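PDB 4KK3: protein-arginine-phosphatase from Bacillus subtilis subsp. subtilis, which removes phosphate from phosphoarginine residues in proteins, counteracting the arginine kinase McsB, with almost no activity toward phosphoserine, phosphothreonine or phosphotyrosine peptides. Local coordinates for residues A[14-19]-A[52-57]; A[104-109]-A[114-119]. All blocks are in the same frame, centred on the assembly; numbering follows the deposited sequence.

Contact 1. Residues A[14-19]-A[52-57]; sequences SPMAEA and VEALFE
No flat group takes part where Leu55 meets Met16 and Ala19: methyls and methylenes make the contact, so there is no ring or planar group whose faces or edges could be covered. Met16 is selenomethionine, with selenium (SE) where sulfur would be. Leu55 reaches across from 52-57 into the space between Met16 and Ala19, which lie one turn apart on 14-19, and its two methyls divide the work. CD1 presses on CB of Ala19 at 3.6 Å, the closest approach between the segments. CD2 lies alongside the Met16 chain, 4.0 Å from CG of that residue and 4.1 Å from its SE. Leu55 CG stands anti to its carbonyl carbon (chi1 -65°), which carries the fork toward the other helix. Met16 extends past Leu55, and its SE comes within 4.4 Å of CB of Ala54; the bend at chi3 (-72°) then turns CE away from 52-57. No hydrogen bond crosses this apolar contact. A branched leucine fills a gap between helix axes 10.7 Å apart; Ala19 is short enough to let its fork come close, and Ala54 likewise admits the selenium end of the flexible Met16. With an alanine in place of Leu55, Met16 CG and Ala19 CB would probably lose their covering methyls, leaving a gap between the helices. The segments run nearly parallel, at 22°. Helix 124-145 packs against both: Thr130 and Leu134 touch Met16, and Arg131 touches Leu55 and hydrogen-bonds to Ala54 O. On helix 13-28, Ser14 and Ala17 touch strand 2-7; this helix thus has a sheet strand as one neighbour and helix 49-56 as another.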
loop_
_atom_site.group_PDB
_atom_site.type_symbol
_atom_site.label_atom_id
_atom_site.label_comp_id
_atom_site.label_asym_id
_atom_site.label_seq_id
_atom_site.Cartn_x
_atom_site.Cartn_y
_atom_site.Cartn_z
ATOM N N SER A 14 -4.409 0.540 -1.130
ATOM C CA SER A 14 -3.537 -0.057 -0.125
ATOM C C SER A 14 -3.820 -1.539 0.184
ATOM O O SER A 14 -2.861 -2.281 0.384
ATOM C CB SER A 14 -3.323 0.818 1.135
ATOM O OG SER A 14 -4.477 0.973 1.937
ATOM N N PRO A 15 -5.109 -1.978 0.194
ATOM C CA PRO A 15 -5.327 -3.427 0.328
ATOM C C PRO A 15 -4.828 -4.206 -0.882
ATOM O O PRO A 15 -4.326 -5.315 -0.700
ATOM C CB PRO A 15 -6.857 -3.558 0.442
ATOM C CG PRO A 15 -7.329 -2.214 0.888
ATOM C CD PRO A 15 -6.386 -1.237 0.247
HETATM N N MSE A 16 -4.983 -3.670 -2.092
HETATM C CA MSE A 16 -4.402 -4.332 -3.263
HETATM C C MSE A 16 -2.890 -4.389 -3.145
HETATM O O MSE A 16 -2.282 -5.405 -3.411
HETATM C CB MSE A 16 -4.807 -3.650 -4.577
HETATM C CG MSE A 16 -6.198 -4.092 -5.076
HETATM SE SE MSE A 16 -6.576 -3.528 -6.923
HETATM C CE MSE A 16 -6.796 -1.676 -6.537
ATOM N N ALA A 17 -2.273 -3.291 -2.732
ATOM C CA ALA A 17 -0.814 -3.291 -2.595
ATOM C C ALA A 17 -0.309 -4.315 -1.571
ATOM O O ALA A 17 0.670 -5.029 -1.812
ATOM C CB ALA A 17 -0.319 -1.893 -2.229
ATOM N N GLU A 18 -0.969 -4.363 -0.422
ATOM C CA GLU A 18 -0.645 -5.315 0.637
ATOM C C GLU A 18 -0.718 -6.767 0.131
ATOM O O GLU A 18 0.186 -7.566 0.351
ATOM C CB GLU A 18 -1.618 -5.117 1.808
ATOM C CG GLU A 18 -1.509 -6.173 2.910
ATOM C CD GLU A 18 -2.514 -5.980 4.043
ATOM O OE1 GLU A 18 -3.402 -5.106 3.940
ATOM O OE2 GLU A 18 -2.427 -6.723 5.041
ATOM N N ALA A 19 -1.798 -7.105 -0.553
ATOM C CA ALA A 19 -1.975 -8.493 -0.996
ATOM C C ALA A 19 -0.997 -8.841 -2.108
ATOM O O ALA A 19 -0.414 -9.941 -2.106
ATOM C CB ALA A 19 -3.408 -8.720 -1.444
ATOM N N VAL A 52 -11.300 -6.793 -5.254
ATOM C CA VAL A 52 -11.310 -8.239 -5.037
ATOM C C VAL A 52 -11.257 -9.008 -6.356
ATOM O O VAL A 52 -10.469 -9.959 -6.514
ATOM C CB VAL A 52 -12.534 -8.680 -4.210
ATOM C CG1 VAL A 52 -12.699 -10.204 -4.255
ATOM C CG2 VAL A 52 -12.386 -8.207 -2.778
ATOM N N GLU A 53 -12.090 -8.597 -7.305
ATOM C CA GLU A 53 -12.152 -9.261 -8.604
ATOM C C GLU A 53 -10.831 -9.095 -9.370
ATOM O O GLU A 53 -10.338 -10.032 -9.992
ATOM C CB GLU A 53 -13.351 -8.740 -9.422
ATOM C CG GLU A 53 -13.347 -9.185 -10.883
ATOM C CD GLU A 53 -14.598 -8.756 -11.640
ATOM O OE1 GLU A 53 -15.392 -7.957 -11.093
ATOM O OE2 GLU A 53 -14.789 -9.224 -12.785
ATOM N N ALA A 54 -10.243 -7.903 -9.295
ATOM C CA ALA A 54 -8.983 -7.641 -9.978
ATOM C C ALA A 54 -7.866 -8.571 -9.497
ATOM O O ALA A 54 -7.074 -9.071 -10.297
ATOM C CB ALA A 54 -8.572 -6.171 -9.780
ATOM N N LEU A 55 -7.819 -8.829 -8.194
ATOM C CA LEU A 55 -6.783 -9.706 -7.660
ATOM C C LEU A 55 -7.153 -11.168 -7.895
ATOM O O LEU A 55 -6.274 -11.996 -8.127
ATOM C CB LEU A 55 -6.547 -9.470 -6.176
ATOM C CG LEU A 55 -5.975 -8.088 -5.816
ATOM C CD1 LEU A 55 -5.140 -8.117 -4.541
ATOM C CD2 LEU A 55 -5.207 -7.434 -6.960
ATOM N N PHE A 56 -8.446 -11.465 -7.833
ATOM C CA PHE A 56 -8.938 -12.829 -8.028
ATOM C C PHE A 56 -8.520 -13.366 -9.407
ATOM O O PHE A 56 -8.160 -14.548 -9.563
ATOM C CB PHE A 56 -10.465 -12.832 -7.855
ATOM C CG PHE A 56 -11.093 -14.211 -7.918
ATOM C CD1 PHE A 56 -11.143 -15.016 -6.794
ATOM C CD2 PHE A 56 -11.665 -14.665 -9.088
ATOM C CE1 PHE A 56 -11.741 -16.282 -6.849
ATOM C CE2 PHE A 56 -12.260 -15.921 -9.151
ATOM C CZ PHE A 56 -12.297 -16.718 -8.025
ATOM N N GLU A 57 -8.534 -12.477 -10.399
ATOM C CA GLU A 57 -8.085 -12.797 -11.751
ATOM C C GLU A 57 -6.639 -13.313 -11.791
ATOM O O GLU A 57 -6.298 -14.176 -12.607
ATOM C CB GLU A 57 -8.252 -11.579 -12.668
ATOM C CG GLU A 57 -7.435 -11.631 -13.950
ATOM C CD GLU A 57 -7.643 -10.404 -14.809
ATOM O OE1 GLU A 57 -8.713 -9.785 -14.680
ATOM O OE2 GLU A 57 -6.743 -10.052 -15.603
#

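Contact 2. Residues A[104-109]-A[114-119]; sequences TLKEYV and GDVLDP
Lys106 holds the 114-119 loop by a direct hydrogen bond from its NZ to Asp115 O, 2.9 Å long. The ammonium approaches from above the carbonyl plane, 47° out of it, and so does not sit on a lone pair. The same NZ forms a salt bridge with Glu133 of helix 124-145, so one lysine ties loop and helix together, a task suited to its length and charge. A second polar link runs through water: the water accepts from Lys106 N at 3.0 Å and donates to Gly114 O at 2.8 Å. It thereby serves an amide in the first turn of helix 105-110, where no earlier turn offers a carbonyl.

Van der Waals contact fills the space between these bonds. The Lys106 chain, extended beyond CG, lies along the loop backbone, with CD 3.6 Å from Gly114 C. Glycine fits this place because a CB on it would clash with that same CD. Farther along, Lys106 CE rests 4.0 Å from Val116 CG2, the methylenes giving the buried valine an apolar neighbour.

Within 104-109, Thr104 and Glu107 form a capping box. Thr104 OG1 lies between its own N and carbonyl carbon (chi1 68°), where it accepts from Glu107 N at 3.0 Å; in return Thr104 N donates to Glu107 OE1, which also pairs with Lys88.

The loop leads to Asp118, the catalytic proton donor/acceptor, followed by Pro119. This is the Asp-Pro loop of low molecular weight phosphatases: Lys106 secures its start at Asp115, while Val116 O hydrogen-bonds to Arg13 NH1 at the active site.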
loop_
_atom_site.group_PDB
_atom_site.type_symbol
_atom_site.label_atom_id
_atom_site.label_comp_id
_atom_site.label_asym_id
_atom_site.label_seq_id
_atom_site.Cartn_x
_atom_site.Cartn_y
_atom_site.Cartn_z
ATOM N N THR A 104 5.879 8.498 -0.781
ATOM C CA THR A 104 4.953 7.861 -1.717
ATOM C C THR A 104 5.595 6.615 -2.290
ATOM O O THR A 104 6.822 6.499 -2.331
ATOM C CB THR A 104 4.507 8.755 -2.876
ATOM O OG1 THR A 104 5.618 9.009 -3.739
ATOM C CG2 THR A 104 3.915 10.071 -2.349
ATOM N N LEU A 105 4.756 5.673 -2.720
ATOM C CA LEU A 105 5.255 4.448 -3.319
ATOM C C LEU A 105 6.108 4.761 -4.554
ATOM O O LEU A 105 7.203 4.208 -4.721
ATOM C CB LEU A 105 4.081 3.522 -3.649
ATOM C CG LEU A 105 4.432 2.199 -4.323
ATOM C CD1 LEU A 105 5.417 1.379 -3.510
ATOM C CD2 LEU A 105 3.148 1.414 -4.530
ATOM N N LYS A 106 5.640 5.681 -5.395
ATOM C CA LYS A 106 6.394 6.011 -6.599
ATOM C C LYS A 106 7.738 6.679 -6.276
ATOM O O LYS A 106 8.754 6.291 -6.836
ATOM C CB LYS A 106 5.564 6.813 -7.600
ATOM C CG LYS A 106 4.458 5.958 -8.239
ATOM C CD LYS A 106 3.700 6.696 -9.325
ATOM C CE LYS A 106 2.706 5.747 -10.003
ATOM N NZ LYS A 106 1.886 6.442 -11.027
ATOM N N GLU A 107 7.727 7.656 -5.362
ATOM C CA GLU A 107 8.958 8.304 -4.876
ATOM C C GLU A 107 10.022 7.300 -4.478
ATOM O O GLU A 107 11.168 7.343 -4.931
ATOM C CB GLU A 107 8.659 9.091 -3.590
ATOM C CG GLU A 107 8.470 10.556 -3.700
ATOM C CD GLU A 107 8.417 11.204 -2.324
ATOM O OE1 GLU A 107 7.902 10.577 -1.356
ATOM O OE2 GLU A 107 8.907 12.337 -2.208
ATOM N N TYR A 108 9.631 6.402 -3.583
ATOM C CA TYR A 108 10.568 5.495 -2.954
ATOM C C TYR A 108 11.161 4.528 -3.967
ATOM O O TYR A 108 12.361 4.258 -3.965
ATOM C CB TYR A 108 9.858 4.733 -1.840
ATOM C CG TYR A 108 10.798 4.010 -0.920
ATOM C CD1 TYR A 108 11.088 2.667 -1.101
ATOM C CD2 TYR A 108 11.411 4.683 0.126
ATOM C CE1 TYR A 108 11.957 2.011 -0.251
ATOM C CE2 TYR A 108 12.279 4.045 0.970
ATOM C CZ TYR A 108 12.554 2.709 0.781
ATOM O OH TYR A 108 13.426 2.088 1.646
ATOM N N VAL A 109 10.310 4.016 -4.845
ATOM C CA VAL A 109 10.722 2.978 -5.771
ATOM C C VAL A 109 11.422 3.524 -7.016
ATOM O O VAL A 109 12.442 2.983 -7.456
ATOM C CB VAL A 109 9.501 2.117 -6.170
ATOM C CG1 VAL A 109 9.888 1.113 -7.235
ATOM C CG2 VAL A 109 8.948 1.435 -4.935
ATOM N N GLY A 114 5.176 11.167 -8.211
ATOM C CA GLY A 114 4.069 10.529 -8.890
ATOM C C GLY A 114 3.078 9.945 -7.915
ATOM O O GLY A 114 3.441 9.499 -6.821
ATOM N N ASP A 115 1.808 9.960 -8.306
ATOM C CA ASP A 115 0.748 9.439 -7.454
ATOM C C ASP A 115 0.198 8.144 -8.058
ATOM O O ASP A 115 0.182 7.986 -9.275
ATOM C CB ASP A 115 -0.391 10.457 -7.322
ATOM C CG ASP A 115 0.007 11.687 -6.521
ATOM O OD1 ASP A 115 0.946 11.605 -5.706
ATOM O OD2 ASP A 115 -0.623 12.750 -6.704
ATOM N N VAL A 116 -0.245 7.238 -7.198
ATOM C CA VAL A 116 -1.113 6.133 -7.631
ATOM C C VAL A 116 -2.548 6.608 -7.435
ATOM O O VAL A 116 -3.033 6.689 -6.303
ATOM C CB VAL A 116 -0.883 4.854 -6.817
ATOM C CG1 VAL A 116 -1.882 3.765 -7.243
ATOM C CG2 VAL A 116 0.552 4.359 -6.994
ATOM N N LEU A 117 -3.218 6.940 -8.532
ATOM C CA LEU A 117 -4.538 7.588 -8.455
ATOM C C LEU A 117 -5.659 6.659 -7.972
ATOM O O LEU A 117 -5.636 5.448 -8.223
ATOM C CB LEU A 117 -4.906 8.211 -9.803
ATOM C CG LEU A 117 -3.930 9.254 -10.342
ATOM C CD1 LEU A 117 -4.397 9.782 -11.687
ATOM C CD2 LEU A 117 -3.804 10.375 -9.329
ATOM N N ASP A 118 -6.647 7.242 -7.296
ATOM C CA ASP A 118 -7.751 6.477 -6.702
ATOM C C ASP A 118 -8.640 5.844 -7.783
ATOM O O ASP A 118 -9.203 6.545 -8.623
ATOM C CB ASP A 118 -8.601 7.409 -5.825
ATOM C CG ASP A 118 -9.448 6.664 -4.814
ATOM O OD1 ASP A 118 -9.640 5.437 -4.965
ATOM O OD2 ASP A 118 -9.930 7.304 -3.855
ATOM N N PRO A 119 -8.763 4.505 -7.776
ATOM C CA PRO A 119 -9.653 3.855 -8.741
ATOM C C PRO A 119 -11.098 3.810 -8.281
ATOM O O PRO A 119 -11.936 3.379 -9.071
ATOM C CB PRO A 119 -9.110 2.423 -8.789
ATOM C CG PRO A 119 -8.638 2.197 -7.401
ATOM C CD PRO A 119 -8.036 3.530 -6.955
HETATM O O HOH W 1 2.969 7.096 -5.407
#

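In the fold
Contact 1 borders the active site through 14-19, contact 2 through 114-119. Their centres lie 16 Å apart, yet their nearest atoms come within about 4 Å without touching, where Met16 and Pro119 face each other. The phosphate-binding loop, from the nucleophile Cys7 to Arg13, lies close to both and joins strand 2-7 to helix 13-28. Segment 14-19 continues directly from it, and the Met16 side chain is about 4 Å from that of Cys12, a substrate-binding residue that Pro119 also touches. The side chain of Val116 lies about 4 Å from that of Arg13 and about 8 Å from that of Cys7. Helix 124-145 is a neighbour of both contacts.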